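Terminase, large subunit (Enterobacteria phage P22, PDB 4DKW) drives viral DNA into empty capsids as an ATP-powered motor and cuts the genome at the start and end of packaging, here represented by its C-terminal nuclease domain. Local coordinates at residues A78-D88 with F109-T117; P149-Y157 with N169-R177. All coordinates share one frame; numbering follows the deposited sequence.

Contact 1 (A78-D88 with F109-T117); sequences ANKIPVAWPHD and FSMLPDHAT
Val83 and Met111 pair in parallel, their CA atoms 4.6 Å apart; the Val83 N-H goes to Ser110 O and the Leu112 N-H returns to Val83 O. Further along, beyond the short strands, the Ala116 N-H hydrogen-bonds to Trp85 O at 2.8 Å (N to O), holding the two segments together. Val83 and Met111 put their side chains on the same face of the sheet. The Met111 chain bends at its second torsion (chi2 -82°), which lays its CE against Val83 CG1 at 3.5 Å and brings SD beside the five-membered ring of Trp85, an oblique Met-aromatic contact. The indole is gripped by its edge and by one face. In the ring plane, Trp85 NE1 donates to Leu112 O at 2.7 Å, fixing the rotation of the ring; over the six-membered ring sits His115 CA, 3.9 Å from the centroid and only 8° off the normal, a CH-pi contact. These are neighbouring strands of a beta-alpha-beta unit in the RNase H-like nuclease fold: helix 97-107 makes the crossover and covers Trp85 and Met111 through Lys101, while Ala84 bonds by its backbone to Asp30 and Gln32 of strand 27-33. Just after Trp85, the Pro86 side chain comes to about 4 Å from that of the magnesium ligand Asp33. On the side of the sheet away from Val83, Leu112 CD2 rests on Pro82 CB at 3.9 Å. At the Ala78-Ile81 turn, one water donates to Ala78 O and Ile81 O and accepts from Ser110 N, while a second links Lys80 N to Ser110 OG. At the far end the Asp88 CB lies over one face of the His115 imidazole, although Asp88 is poorly ordered.

Contact 2 (P149-Y157 with N169-R177); sequences PFFEEFRLY and NDDVLDATR. With MG (magnesium ion), chain E.
Helix 149-156 and the first turns of helix 171-177 cross nearly at right angles, at -102°, with 8.9 Å between their axes at closest approach. Glu153 extends to the start of the second helix, where its carboxylate takes two backbone N-H groups: Leu173 N donates to OE1 at 2.9 Å and Val172 N to OE2 at 3.1 Å, both on the syn side and somewhat out of the carboxylate plane. An extended chain beyond CG carries the acid there, and the helix N-terminus would be expected to stabilise its negative charge; Lys61 forms a salt bridge with OE2 as well. The arrangement is consistent with a second-shell role at the metal site of this RNase H-like nuclease, for Asp171, in the same first turn, binds magnesium through OD1 at 2.3 Å, with Asp33 and two waters as further ligands. Leu173 spreads its two methyls between aromatic rings. Leu173 CD1 sits over one face of Tyr157, 3.6 Å from the ring centroid in a CH-pi contact, whereas Leu173 CD2 approaches Phe150 CE1 at 3.6 Å. Val172 CG1 meets the Phe150 ring at its edge, and CG2 touches Pro149 CB at 4.1 Å. Beyond Leu173, a water joins Tyr157 OH to Asp174 OD1 and Arg177 NE, and Arg177 NH2 closes a salt bridge to that same carboxylate oxygen.

Both contacts belong to the RNase H-like nuclease domain, but they lie on opposite sides of the chain's centre, their own centres about 19 Å apart. Contact 1 is partly buried and joins two strands within the mixed sheet, so backbone bonds dominate and one indole edge supplements them. Contact 2 is the more buried, a helix-helix crossing in which a side-chain carboxylate does the bonding to backbone N-H groups and aromatic rings supply the apolar cover. The magnesium site brings them together: Asp171 of contact 2 is a ligand beside Asp33, whereas contact 1 approaches Asp33 with Pro86, and the ion held by Asp171 and Asp33 takes no ligand from it.

Contact 1 (A78-D88 with F109-T117)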
# COMPACT_ATOMS: atom_id res chain seq x y z
N ALA A 78 -4.31 4.39 11.87
CA ALA A 78 -3.12 4.97 11.27
C ALA A 78 -2.24 5.73 12.28
O ALA A 78 -1.09 6.04 11.99
CB ALA A 78 -3.50 5.89 10.11
N ASN A 79 -2.79 6.03 13.45
CA ASN A 79 -2.09 6.83 14.45
C ASN A 79 -0.72 6.26 14.85
O ASN A 79 -0.63 5.10 15.26
CB ASN A 79 -2.97 7.03 15.68
CG ASN A 79 -2.45 8.10 16.61
OD1 ASN A 79 -1.85 9.08 16.17
ND2 ASN A 79 -2.67 7.91 17.90
N LYS A 80 0.31 7.08 14.71
CA LYS A 80 1.70 6.75 15.09
C LYS A 80 2.41 5.73 14.20
O LYS A 80 3.56 5.39 14.44
CB LYS A 80 1.79 6.33 16.57
CG LYS A 80 1.78 7.49 17.54
CD LYS A 80 0.63 7.36 18.54
CE LYS A 80 0.67 6.02 19.26
NZ LYS A 80 -0.43 5.89 20.27
N ILE A 81 1.73 5.25 13.16
CA ILE A 81 2.32 4.27 12.25
C ILE A 81 3.08 4.97 11.12
O ILE A 81 2.52 5.85 10.47
CB ILE A 81 1.24 3.37 11.63
CG1 ILE A 81 0.32 2.80 12.71
CG2 ILE A 81 1.86 2.30 10.78
CD1 ILE A 81 1.06 2.08 13.84
N PRO A 82 4.35 4.59 10.88
CA PRO A 82 5.13 5.22 9.80
C PRO A 82 4.43 5.04 8.46
O PRO A 82 3.85 3.97 8.21
CB PRO A 82 6.45 4.44 9.81
CG PRO A 82 6.50 3.75 11.13
CD PRO A 82 5.09 3.49 11.53
N VAL A 83 4.46 6.06 7.61
CA VAL A 83 3.75 6.01 6.33
C VAL A 83 4.69 6.11 5.14
O VAL A 83 5.46 7.07 5.03
CB VAL A 83 2.71 7.15 6.23
CG1 VAL A 83 1.99 7.10 4.88
CG2 VAL A 83 1.72 7.05 7.37
N ALA A 84 4.63 5.11 4.26
CA ALA A 84 5.38 5.15 3.00
C ALA A 84 4.56 5.91 1.96
O ALA A 84 3.34 5.90 2.01
CB ALA A 84 5.70 3.72 2.51
N TRP A 85 5.23 6.59 1.04
CA TRP A 85 4.55 7.43 0.06
C TRP A 85 5.40 7.63 -1.19
O TRP A 85 6.63 7.55 -1.12
CB TRP A 85 4.19 8.77 0.69
CG TRP A 85 5.32 9.41 1.40
CD1 TRP A 85 5.66 9.26 2.70
CD2 TRP A 85 6.26 10.33 0.84
NE1 TRP A 85 6.78 10.02 2.99
CE2 TRP A 85 7.16 10.69 1.86
CE3 TRP A 85 6.43 10.88 -0.44
CZ2 TRP A 85 8.21 11.57 1.65
CZ3 TRP A 85 7.47 11.75 -0.64
CH2 TRP A 85 8.35 12.09 0.39
N PRO A 86 4.76 7.89 -2.34
CA PRO A 86 5.45 7.93 -3.63
C PRO A 86 5.97 9.30 -4.03
O PRO A 86 5.87 10.25 -3.26
CB PRO A 86 4.33 7.57 -4.60
CG PRO A 86 3.14 8.23 -3.99
CD PRO A 86 3.29 7.99 -2.52
N HIS A 87 6.52 9.35 -5.25
CA HIS A 87 6.71 10.57 -6.02
C HIS A 87 8.03 11.24 -5.76
O HIS A 87 8.14 12.13 -4.92
CB HIS A 87 5.58 11.56 -5.77
CG HIS A 87 4.98 12.13 -7.01
ND1 HIS A 87 5.39 11.75 -8.27
CD2 HIS A 87 4.00 13.04 -7.18
CE1 HIS A 87 4.68 12.42 -9.17
NE2 HIS A 87 3.84 13.21 -8.54
N ASP A 88 9.03 10.84 -6.53
CA ASP A 88 10.28 11.60 -6.57
C ASP A 88 10.22 12.81 -7.51
O ASP A 88 11.08 12.98 -8.38
CB ASP A 88 11.50 10.70 -6.86
CG ASP A 88 11.36 9.92 -8.16
OD1 ASP A 88 10.48 10.27 -8.98
OD2 ASP A 88 12.13 8.96 -8.37
N PHE A 109 -0.40 12.48 10.14
CA PHE A 109 0.22 11.23 9.77
C PHE A 109 1.72 11.23 10.07
O PHE A 109 2.39 12.27 9.93
CB PHE A 109 0.02 10.96 8.28
CG PHE A 109 -1.39 10.64 7.88
CD1 PHE A 109 -1.90 9.36 8.05
CD2 PHE A 109 -2.19 11.61 7.30
CE1 PHE A 109 -3.20 9.05 7.67
CE2 PHE A 109 -3.49 11.31 6.91
CZ PHE A 109 -3.99 10.03 7.10
N SER A 110 2.24 10.07 10.47
CA SER A 110 3.67 9.90 10.67
C SER A 110 4.36 9.55 9.35
O SER A 110 4.79 8.42 9.12
CB SER A 110 3.93 8.83 11.73
OG SER A 110 3.21 9.13 12.92
N MET A 111 4.45 10.54 8.48
CA MET A 111 5.02 10.36 7.16
C MET A 111 6.53 10.11 7.26
O MET A 111 7.23 10.81 7.97
CB MET A 111 4.70 11.59 6.33
CG MET A 111 3.19 11.78 6.17
SD MET A 111 2.62 10.72 4.87
CE MET A 111 0.90 10.43 5.17
N LEU A 112 7.01 9.08 6.57
CA LEU A 112 8.44 8.78 6.52
C LEU A 112 9.20 9.91 5.79
O LEU A 112 8.65 10.55 4.89
CB LEU A 112 8.69 7.41 5.87
CG LEU A 112 8.41 6.20 6.77
CD1 LEU A 112 8.34 4.90 5.98
CD2 LEU A 112 9.46 6.10 7.87
N PRO A 113 10.46 10.15 6.19
CA PRO A 113 11.23 11.27 5.63
C PRO A 113 11.44 11.22 4.13
O PRO A 113 11.45 12.28 3.49
CB PRO A 113 12.57 11.19 6.37
CG PRO A 113 12.62 9.79 6.94
CD PRO A 113 11.21 9.44 7.24
N ASP A 114 11.60 10.02 3.57
CA ASP A 114 11.90 9.86 2.14
C ASP A 114 10.84 9.04 1.39
O ASP A 114 10.12 8.22 1.99
CB ASP A 114 13.29 9.25 1.96
CG ASP A 114 14.38 10.07 2.64
OD1 ASP A 114 14.71 11.17 2.13
OD2 ASP A 114 14.92 9.60 3.67
N HIS A 115 10.74 9.25 0.08
CA HIS A 115 9.78 8.53 -0.76
C HIS A 115 10.07 7.04 -0.79
O HIS A 115 11.16 6.62 -0.42
CB HIS A 115 9.75 9.10 -2.19
CG HIS A 115 10.98 8.73 -3.02
ND1 HIS A 115 12.23 9.05 -2.63
CD2 HIS A 115 11.06 8.06 -4.18
CE1 HIS A 115 13.09 8.61 -3.54
NE2 HIS A 115 12.42 7.99 -4.48
N ALA A 116 9.09 6.25 -1.21
CA ALA A 116 9.19 4.81 -1.11
C ALA A 116 10.22 4.27 -2.08
O ALA A 116 10.11 4.45 -3.29
CB ALA A 116 7.83 4.15 -1.37
N THR A 117 11.23 3.60 -1.52
CA THR A 117 12.21 2.88 -2.33
C THR A 117 12.50 1.49 -1.77
O THR A 117 12.30 1.24 -0.58
CB THR A 117 13.54 3.67 -2.42
OG1 THR A 117 14.09 3.85 -1.10
CG2 THR A 117 13.32 5.03 -3.05
O HOH W 1 0.66 7.70 10.50
O HOH W 2 0.37 9.39 13.20

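Contact 2 (P149-Y157 with N169-R177)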
# COMPACT_ATOMS: atom_id res chain seq x y z
N PRO A 149 -11.75 -2.92 -1.30
CA PRO A 149 -11.14 -2.13 -2.39
C PRO A 149 -9.85 -2.73 -2.95
O PRO A 149 -9.53 -2.44 -4.11
CB PRO A 149 -10.85 -0.78 -1.72
CG PRO A 149 -11.87 -0.67 -0.66
CD PRO A 149 -12.05 -2.08 -0.13
N PHE A 150 -9.13 -3.55 -2.18
CA PHE A 150 -7.98 -4.26 -2.73
C PHE A 150 -8.41 -5.24 -3.81
O PHE A 150 -7.82 -5.32 -4.87
CB PHE A 150 -7.21 -5.03 -1.66
CG PHE A 150 -6.11 -5.89 -2.23
CD1 PHE A 150 -4.84 -5.37 -2.41
CD2 PHE A 150 -6.35 -7.21 -2.61
CE1 PHE A 150 -3.81 -6.15 -2.94
CE2 PHE A 150 -5.34 -7.98 -3.15
CZ PHE A 150 -4.07 -7.46 -3.32
N PHE A 151 -9.43 -6.03 -3.51
CA PHE A 151 -9.86 -7.09 -4.42
C PHE A 151 -10.48 -6.53 -5.70
O PHE A 151 -10.32 -7.10 -6.79
CB PHE A 151 -10.80 -8.07 -3.70
CG PHE A 151 -10.11 -8.87 -2.64
CD1 PHE A 151 -9.19 -9.85 -3.00
CD2 PHE A 151 -10.35 -8.63 -1.30
CE1 PHE A 151 -8.53 -10.58 -2.04
CE2 PHE A 151 -9.70 -9.37 -0.32
CZ PHE A 151 -8.79 -10.35 -0.69
N GLU A 152 -11.17 -5.40 -5.57
CA GLU A 152 -11.72 -4.71 -6.73
C GLU A 152 -10.64 -4.35 -7.74
O GLU A 152 -10.85 -4.48 -8.94
CB GLU A 152 -12.46 -3.44 -6.29
CG GLU A 152 -13.69 -3.72 -5.44
CD GLU A 152 -14.39 -2.45 -4.98
OE1 GLU A 152 -13.78 -1.36 -5.05
OE2 GLU A 152 -15.56 -2.55 -4.53
N GLU A 153 -9.49 -3.89 -7.24
CA GLU A 153 -8.36 -3.53 -8.10
C GLU A 153 -7.60 -4.76 -8.59
O GLU A 153 -7.21 -4.84 -9.76
CB GLU A 153 -7.40 -2.60 -7.35
CG GLU A 153 -8.03 -1.29 -6.86
CD GLU A 153 -6.97 -0.30 -6.37
OE1 GLU A 153 -5.78 -0.68 -6.34
OE2 GLU A 153 -7.33 0.85 -6.03
N PHE A 154 -7.38 -5.71 -7.68
CA PHE A 154 -6.73 -6.99 -7.94
C PHE A 154 -7.36 -7.68 -9.14
O PHE A 154 -6.66 -8.22 -10.01
CB PHE A 154 -6.84 -7.84 -6.67
CG PHE A 154 -6.24 -9.22 -6.78
CD1 PHE A 154 -4.90 -9.43 -6.50
CD2 PHE A 154 -7.04 -10.31 -7.09
CE1 PHE A 154 -4.36 -10.69 -6.57
CE2 PHE A 154 -6.50 -11.59 -7.15
CZ PHE A 154 -5.16 -11.77 -6.89
N ARG A 155 -8.69 -7.63 -9.20
CA ARG A 155 -9.47 -8.26 -10.28
C ARG A 155 -9.28 -7.63 -11.66
O ARG A 155 -9.38 -8.31 -12.69
CB ARG A 155 -10.95 -8.23 -9.94
CG ARG A 155 -11.34 -9.20 -8.86
CD ARG A 155 -12.85 -9.28 -8.71
NE ARG A 155 -13.40 -8.20 -7.91
CZ ARG A 155 -13.64 -8.28 -6.60
NH1 ARG A 155 -13.38 -9.40 -5.94
NH2 ARG A 155 -14.17 -7.25 -5.96
N LEU A 156 -9.00 -6.32 -11.67
CA LEU A 156 -8.90 -5.54 -12.90
C LEU A 156 -7.46 -5.26 -13.37
O LEU A 156 -7.26 -4.79 -14.48
CB LEU A 156 -9.61 -4.21 -12.69
CG LEU A 156 -11.10 -4.30 -12.38
CD1 LEU A 156 -11.65 -2.90 -12.14
CD2 LEU A 156 -11.82 -4.95 -13.53
N TYR A 157 -6.47 -5.52 -12.52
CA TYR A 157 -5.08 -5.19 -12.81
C TYR A 157 -4.55 -6.05 -13.97
O TYR A 157 -4.48 -7.29 -13.86
CB TYR A 157 -4.24 -5.42 -11.56
CG TYR A 157 -3.01 -4.55 -11.44
CD1 TYR A 157 -3.03 -3.22 -11.84
CD2 TYR A 157 -1.85 -5.05 -10.86
CE1 TYR A 157 -1.89 -2.41 -11.70
CE2 TYR A 157 -0.73 -4.26 -10.71
CZ TYR A 157 -0.75 -2.95 -11.13
OH TYR A 157 0.38 -2.16 -10.95
N ASN A 169 -7.11 2.07 -11.78
CA ASN A 169 -7.68 1.33 -10.65
C ASN A 169 -6.60 0.64 -9.85
O ASN A 169 -6.70 -0.56 -9.59
CB ASN A 169 -8.66 0.27 -11.15
CG ASN A 169 -9.78 0.84 -11.95
OD1 ASN A 169 -9.91 0.57 -13.15
ND2 ASN A 169 -10.62 1.65 -11.31
N ASP A 170 -5.56 1.39 -9.47
CA ASP A 170 -4.39 0.79 -8.86
C ASP A 170 -3.83 1.58 -7.69
O ASP A 170 -2.66 1.46 -7.35
CB ASP A 170 -3.30 0.57 -9.92
CG ASP A 170 -2.83 1.85 -10.56
OD1 ASP A 170 -3.42 2.91 -10.29
OD2 ASP A 170 -1.85 1.80 -11.35
N ASP A 171 -4.69 2.37 -7.05
CA ASP A 171 -4.29 3.19 -5.91
C ASP A 171 -3.97 2.39 -4.64
O ASP A 171 -2.94 2.61 -4.01
CB ASP A 171 -5.36 4.24 -5.64
CG ASP A 171 -5.83 4.91 -6.92
OD1 ASP A 171 -5.05 5.69 -7.53
OD2 ASP A 171 -6.98 4.63 -7.34
N VAL A 172 -4.87 1.48 -4.26
CA VAL A 172 -4.62 0.53 -3.16
C VAL A 172 -3.43 -0.39 -3.48
O VAL A 172 -2.60 -0.66 -2.61
CB VAL A 172 -5.88 -0.31 -2.82
CG1 VAL A 172 -5.56 -1.42 -1.80
CG2 VAL A 172 -6.99 0.60 -2.30
N LEU A 173 -3.33 -0.83 -4.73
CA LEU A 173 -2.22 -1.67 -5.17
C LEU A 173 -0.89 -0.93 -5.04
O LEU A 173 0.08 -1.46 -4.49
CB LEU A 173 -2.43 -2.16 -6.61
CG LEU A 173 -3.61 -3.14 -6.79
CD1 LEU A 173 -3.86 -3.42 -8.26
CD2 LEU A 173 -3.35 -4.45 -6.04
N ASP A 174 -0.85 0.30 -5.51
CA ASP A 174 0.35 1.12 -5.39
C ASP A 174 0.76 1.32 -3.93
O ASP A 174 1.91 1.09 -3.56
CB ASP A 174 0.15 2.48 -6.05
CG ASP A 174 0.21 2.41 -7.56
OD1 ASP A 174 0.60 1.35 -8.10
OD2 ASP A 174 -0.12 3.42 -8.21
N ALA A 175 -0.19 1.78 -3.12
CA ALA A 175 0.03 1.95 -1.69
C ALA A 175 0.57 0.67 -1.04
O ALA A 175 1.54 0.72 -0.29
CB ALA A 175 -1.25 2.41 -1.00
N THR A 176 -0.07 -0.46 -1.32
CA THR A 176 0.38 -1.74 -0.78
C THR A 176 1.82 -2.00 -1.16
O THR A 176 2.63 -2.40 -0.33
CB THR A 176 -0.50 -2.90 -1.26
OG1 THR A 176 -1.86 -2.64 -0.88
CG2 THR A 176 -0.05 -4.20 -0.62
N ARG A 177 2.14 -1.75 -2.42
CA ARG A 177 3.48 -1.95 -2.94
C ARG A 177 4.48 -1.03 -2.22
O ARG A 177 5.59 -1.45 -1.86
CB ARG A 177 3.47 -1.73 -4.45
CG ARG A 177 4.53 -2.48 -5.21
CD ARG A 177 4.28 -2.46 -6.72
NE ARG A 177 3.62 -1.24 -7.17
CZ ARG A 177 4.22 -0.05 -7.28
NH1 ARG A 177 5.50 0.08 -6.98
NH2 ARG A 177 3.52 1.00 -7.69
MG MG E . -2.99 6.74 -7.73
O HOH W 3 0.75 -1.46 -8.15
O HOH W 4 -1.33 7.83 -7.59
O HOH W 5 -3.99 7.30 -9.56